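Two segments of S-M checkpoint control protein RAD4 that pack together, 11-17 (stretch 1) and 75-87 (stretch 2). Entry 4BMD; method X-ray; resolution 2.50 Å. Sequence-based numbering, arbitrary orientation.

Stretch 1 (11-17) KLFKNLT
Stretch 2, residues 75-87: WWIERCLYYKKIF

Two successive turns shape stretch 1, a type I turn from Lys11 to Lys14 and a type II turn from Phe13 to Leu16, with Asn15 at positive phi (60/24). Within them Leu12 points toward stretch 2, while Phe13 starts sideways and brings its ring end nearer. Stretch 2 is helical through Tyr82; Lys84 then takes positive phi (55/45), and Lys85 runs extended (-159/170). The CA atoms of Leu12 and Lys85 lie 6.9 Å apart. No hydrogen bond crosses the contact, which buries 361 Å² by apolar packing.

Leu12 (chi1 t, chi2 p) plugs the hollow where the helix ends. Its CD2 reaches 3.4 Å from Cys80 O and 3.7 Å from Leu81 CD2; its CD1 lies 3.8 Å from Lys85 CA. A branched tip suits this site because its methyls touch both the last helical turn and the backbone beyond.

Phe13 (m, chi2 -39°) points its ring at the side of the helix, CZ foremost, the plane lying across the helix axis. The short side chain of Cys80 (m) lies at the ring's edge, its CB 3.7 Å from Phe13 CZ. Phe13 CE2 lies 3.8 Å from Ile77 CG2 and 4.0 Å from Leu81 CD2 (both residues m, t). The six-membered ring of Trp76 (t, chi2 93°) is nearly parallel to the Phe13 ring (19°) but slid apart, centroids 6.0 Å away.

Beyond the helix, apolar methyl ends meet: Ile86 CD1 (m, t) lies 3.9 Å from CD1 of Leu16 (m, t), which points toward stretch 2.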

# COMPACT_ATOMS: atom_id res chain seq x y z
N LYS A 11 -8.12 14.82 -20.71
CA LYS A 11 -7.45 14.68 -19.42
C LYS A 11 -7.95 13.43 -18.69
O LYS A 11 -9.06 12.96 -18.95
CB LYS A 11 -7.68 15.93 -18.56
CG LYS A 11 -7.49 17.24 -19.31
CD LYS A 11 -6.09 17.36 -19.89
CE LYS A 11 -5.05 17.59 -18.80
NZ LYS A 11 -5.24 18.90 -18.12
N LEU A 12 -7.13 12.91 -17.79
CA LEU A 12 -7.45 11.66 -17.10
C LEU A 12 -8.59 11.83 -16.09
O LEU A 12 -9.53 11.03 -16.07
CB LEU A 12 -6.21 11.10 -16.39
CG LEU A 12 -6.41 9.78 -15.65
CD1 LEU A 12 -6.85 8.68 -16.61
CD2 LEU A 12 -5.14 9.37 -14.92
N PHE A 13 -8.50 12.86 -15.26
CA PHE A 13 -9.50 13.09 -14.22
C PHE A 13 -10.56 14.10 -14.66
O PHE A 13 -11.04 14.90 -13.85
CB PHE A 13 -8.82 13.56 -12.93
CG PHE A 13 -7.94 12.52 -12.30
CD1 PHE A 13 -8.32 11.18 -12.29
CD2 PHE A 13 -6.73 12.87 -11.73
CE1 PHE A 13 -7.51 10.22 -11.71
CE2 PHE A 13 -5.91 11.91 -11.15
CZ PHE A 13 -6.30 10.59 -11.14
N LYS A 14 -10.92 14.06 -15.94
CA LYS A 14 -11.93 14.97 -16.47
C LYS A 14 -13.29 14.69 -15.86
O LYS A 14 -13.66 13.53 -15.64
CB LYS A 14 -12.00 14.84 -18.00
N ASN A 15 -14.04 15.76 -15.57
CA ASN A 15 -15.38 15.67 -14.99
C ASN A 15 -15.42 14.98 -13.63
O ASN A 15 -16.46 14.45 -13.22
CB ASN A 15 -16.35 14.99 -15.96
CG ASN A 15 -16.42 15.69 -17.31
OD1 ASN A 15 -16.24 16.90 -17.40
ND2 ASN A 15 -16.68 14.92 -18.36
N LEU A 16 -14.29 14.99 -12.93
CA LEU A 16 -14.22 14.39 -11.60
C LEU A 16 -13.90 15.43 -10.54
O LEU A 16 -12.99 16.25 -10.70
CB LEU A 16 -13.17 13.27 -11.56
CG LEU A 16 -13.45 12.03 -12.42
CD1 LEU A 16 -12.38 10.97 -12.17
CD2 LEU A 16 -14.83 11.47 -12.13
N THR A 17 -14.65 15.40 -9.44
CA THR A 17 -14.41 16.31 -8.33
C THR A 17 -13.92 15.54 -7.11
O THR A 17 -14.50 14.51 -6.74
CB THR A 17 -15.68 17.10 -7.96
OG1 THR A 17 -16.26 17.66 -9.14
CG2 THR A 17 -15.35 18.22 -6.98
N TRP A 75 -2.53 7.25 -2.82
CA TRP A 75 -1.82 6.26 -3.63
C TRP A 75 -2.69 5.76 -4.78
O TRP A 75 -2.18 5.27 -5.79
CB TRP A 75 -1.33 5.09 -2.77
CG TRP A 75 -0.18 5.46 -1.88
CD1 TRP A 75 0.54 6.62 -1.90
CD2 TRP A 75 0.38 4.66 -0.83
NE1 TRP A 75 1.51 6.59 -0.93
CE2 TRP A 75 1.44 5.40 -0.26
CE3 TRP A 75 0.09 3.39 -0.32
CZ2 TRP A 75 2.20 4.91 0.80
CZ3 TRP A 75 0.85 2.91 0.73
CH2 TRP A 75 1.90 3.67 1.28
N TRP A 76 -4.00 5.91 -4.63
CA TRP A 76 -4.94 5.58 -5.69
C TRP A 76 -4.75 6.54 -6.86
O TRP A 76 -4.82 6.15 -8.02
CB TRP A 76 -6.38 5.66 -5.18
CG TRP A 76 -7.43 5.44 -6.23
CD1 TRP A 76 -8.03 4.26 -6.56
CD2 TRP A 76 -8.01 6.44 -7.08
NE1 TRP A 76 -8.95 4.46 -7.56
CE2 TRP A 76 -8.95 5.79 -7.90
CE3 TRP A 76 -7.82 7.82 -7.23
CZ2 TRP A 76 -9.70 6.47 -8.86
CZ3 TRP A 76 -8.57 8.49 -8.18
CH2 TRP A 76 -9.50 7.82 -8.98
N ILE A 77 -4.49 7.81 -6.53
CA ILE A 77 -4.23 8.82 -7.54
C ILE A 77 -2.92 8.51 -8.27
O ILE A 77 -2.86 8.58 -9.49
CB ILE A 77 -4.12 10.22 -6.91
CG1 ILE A 77 -5.40 10.55 -6.13
CG2 ILE A 77 -3.85 11.28 -7.97
CD1 ILE A 77 -5.34 11.88 -5.39
N GLU A 78 -1.90 8.17 -7.50
CA GLU A 78 -0.59 7.84 -8.06
C GLU A 78 -0.66 6.62 -8.97
O GLU A 78 0.01 6.57 -10.00
CB GLU A 78 0.42 7.61 -6.94
CG GLU A 78 0.59 8.79 -5.99
CD GLU A 78 1.57 8.51 -4.87
OE1 GLU A 78 2.22 7.44 -4.90
OE2 GLU A 78 1.70 9.36 -3.97
N ARG A 79 -1.46 5.64 -8.58
CA ARG A 79 -1.65 4.44 -9.39
C ARG A 79 -2.36 4.77 -10.70
O ARG A 79 -2.04 4.21 -11.74
CB ARG A 79 -2.44 3.37 -8.62
CG ARG A 79 -1.61 2.60 -7.61
CD ARG A 79 -2.44 1.51 -6.96
NE ARG A 79 -3.10 0.66 -7.95
CZ ARG A 79 -2.55 -0.43 -8.47
NH1 ARG A 79 -1.34 -0.82 -8.10
NH2 ARG A 79 -3.23 -1.15 -9.37
N CYS A 80 -3.32 5.68 -10.62
CA CYS A 80 -4.07 6.10 -11.80
C CYS A 80 -3.18 6.78 -12.83
O CYS A 80 -3.39 6.64 -14.03
CB CYS A 80 -5.24 7.01 -11.41
SG CYS A 80 -6.65 6.16 -10.67
N LEU A 81 -2.20 7.53 -12.35
CA LEU A 81 -1.28 8.24 -13.23
C LEU A 81 -0.20 7.32 -13.78
O LEU A 81 0.26 7.48 -14.91
CB LEU A 81 -0.63 9.41 -12.49
CG LEU A 81 -1.57 10.45 -11.88
CD1 LEU A 81 -0.77 11.54 -11.19
CD2 LEU A 81 -2.49 11.05 -12.94
N TYR A 82 0.20 6.34 -12.97
CA TYR A 82 1.26 5.41 -13.35
C TYR A 82 0.85 4.54 -14.53
O TYR A 82 1.64 4.31 -15.45
CB TYR A 82 1.64 4.53 -12.16
CG TYR A 82 2.89 3.70 -12.36
CD1 TYR A 82 4.14 4.19 -12.01
CD2 TYR A 82 2.82 2.42 -12.90
CE1 TYR A 82 5.28 3.44 -12.20
CE2 TYR A 82 3.96 1.66 -13.09
CZ TYR A 82 5.19 2.17 -12.74
OH TYR A 82 6.32 1.42 -12.92
N TYR A 83 -0.39 4.07 -14.51
CA TYR A 83 -0.90 3.21 -15.58
C TYR A 83 -1.83 3.98 -16.52
O TYR A 83 -2.39 3.40 -17.45
CB TYR A 83 -1.61 1.99 -14.99
CG TYR A 83 -0.74 1.16 -14.09
CD1 TYR A 83 0.10 0.18 -14.61
CD2 TYR A 83 -0.74 1.35 -12.71
CE1 TYR A 83 0.90 -0.59 -13.79
CE2 TYR A 83 0.06 0.59 -11.88
CZ TYR A 83 0.88 -0.38 -12.43
OH TYR A 83 1.68 -1.14 -11.60
N LYS A 84 -1.98 5.27 -16.26
CA LYS A 84 -2.77 6.17 -17.11
C LYS A 84 -4.21 5.70 -17.34
O LYS A 84 -4.71 5.74 -18.47
CB LYS A 84 -2.06 6.42 -18.44
CG LYS A 84 -0.80 7.26 -18.31
CD LYS A 84 -0.10 7.44 -19.65
CE LYS A 84 0.45 6.12 -20.17
NZ LYS A 84 1.49 5.56 -19.26
N LYS A 85 -4.87 5.26 -16.28
CA LYS A 85 -6.28 4.89 -16.34
C LYS A 85 -6.92 4.92 -14.95
O LYS A 85 -6.22 5.05 -13.94
CB LYS A 85 -6.47 3.51 -16.98
CG LYS A 85 -5.98 2.35 -16.14
CD LYS A 85 -6.31 1.02 -16.81
CE LYS A 85 -5.89 -0.16 -15.96
NZ LYS A 85 -6.24 -1.46 -16.60
N ILE A 86 -8.24 4.81 -14.90
CA ILE A 86 -8.96 4.89 -13.64
C ILE A 86 -9.32 3.51 -13.10
O ILE A 86 -10.14 2.79 -13.68
CB ILE A 86 -10.24 5.74 -13.77
CG1 ILE A 86 -9.89 7.17 -14.20
CG2 ILE A 86 -11.02 5.74 -12.47
CD1 ILE A 86 -11.09 8.07 -14.36
N PHE A 87 -8.71 3.14 -11.98
CA PHE A 87 -8.96 1.85 -11.35
C PHE A 87 -10.20 1.90 -10.46
O PHE A 87 -10.65 2.98 -10.07
CB PHE A 87 -7.76 1.43 -10.50
CG PHE A 87 -6.49 1.27 -11.28
CD1 PHE A 87 -6.16 0.05 -11.84
CD2 PHE A 87 -5.62 2.34 -11.43
CE1 PHE A 87 -4.98 -0.10 -12.56
CE2 PHE A 87 -4.44 2.20 -12.14
CZ PHE A 87 -4.13 0.98 -12.71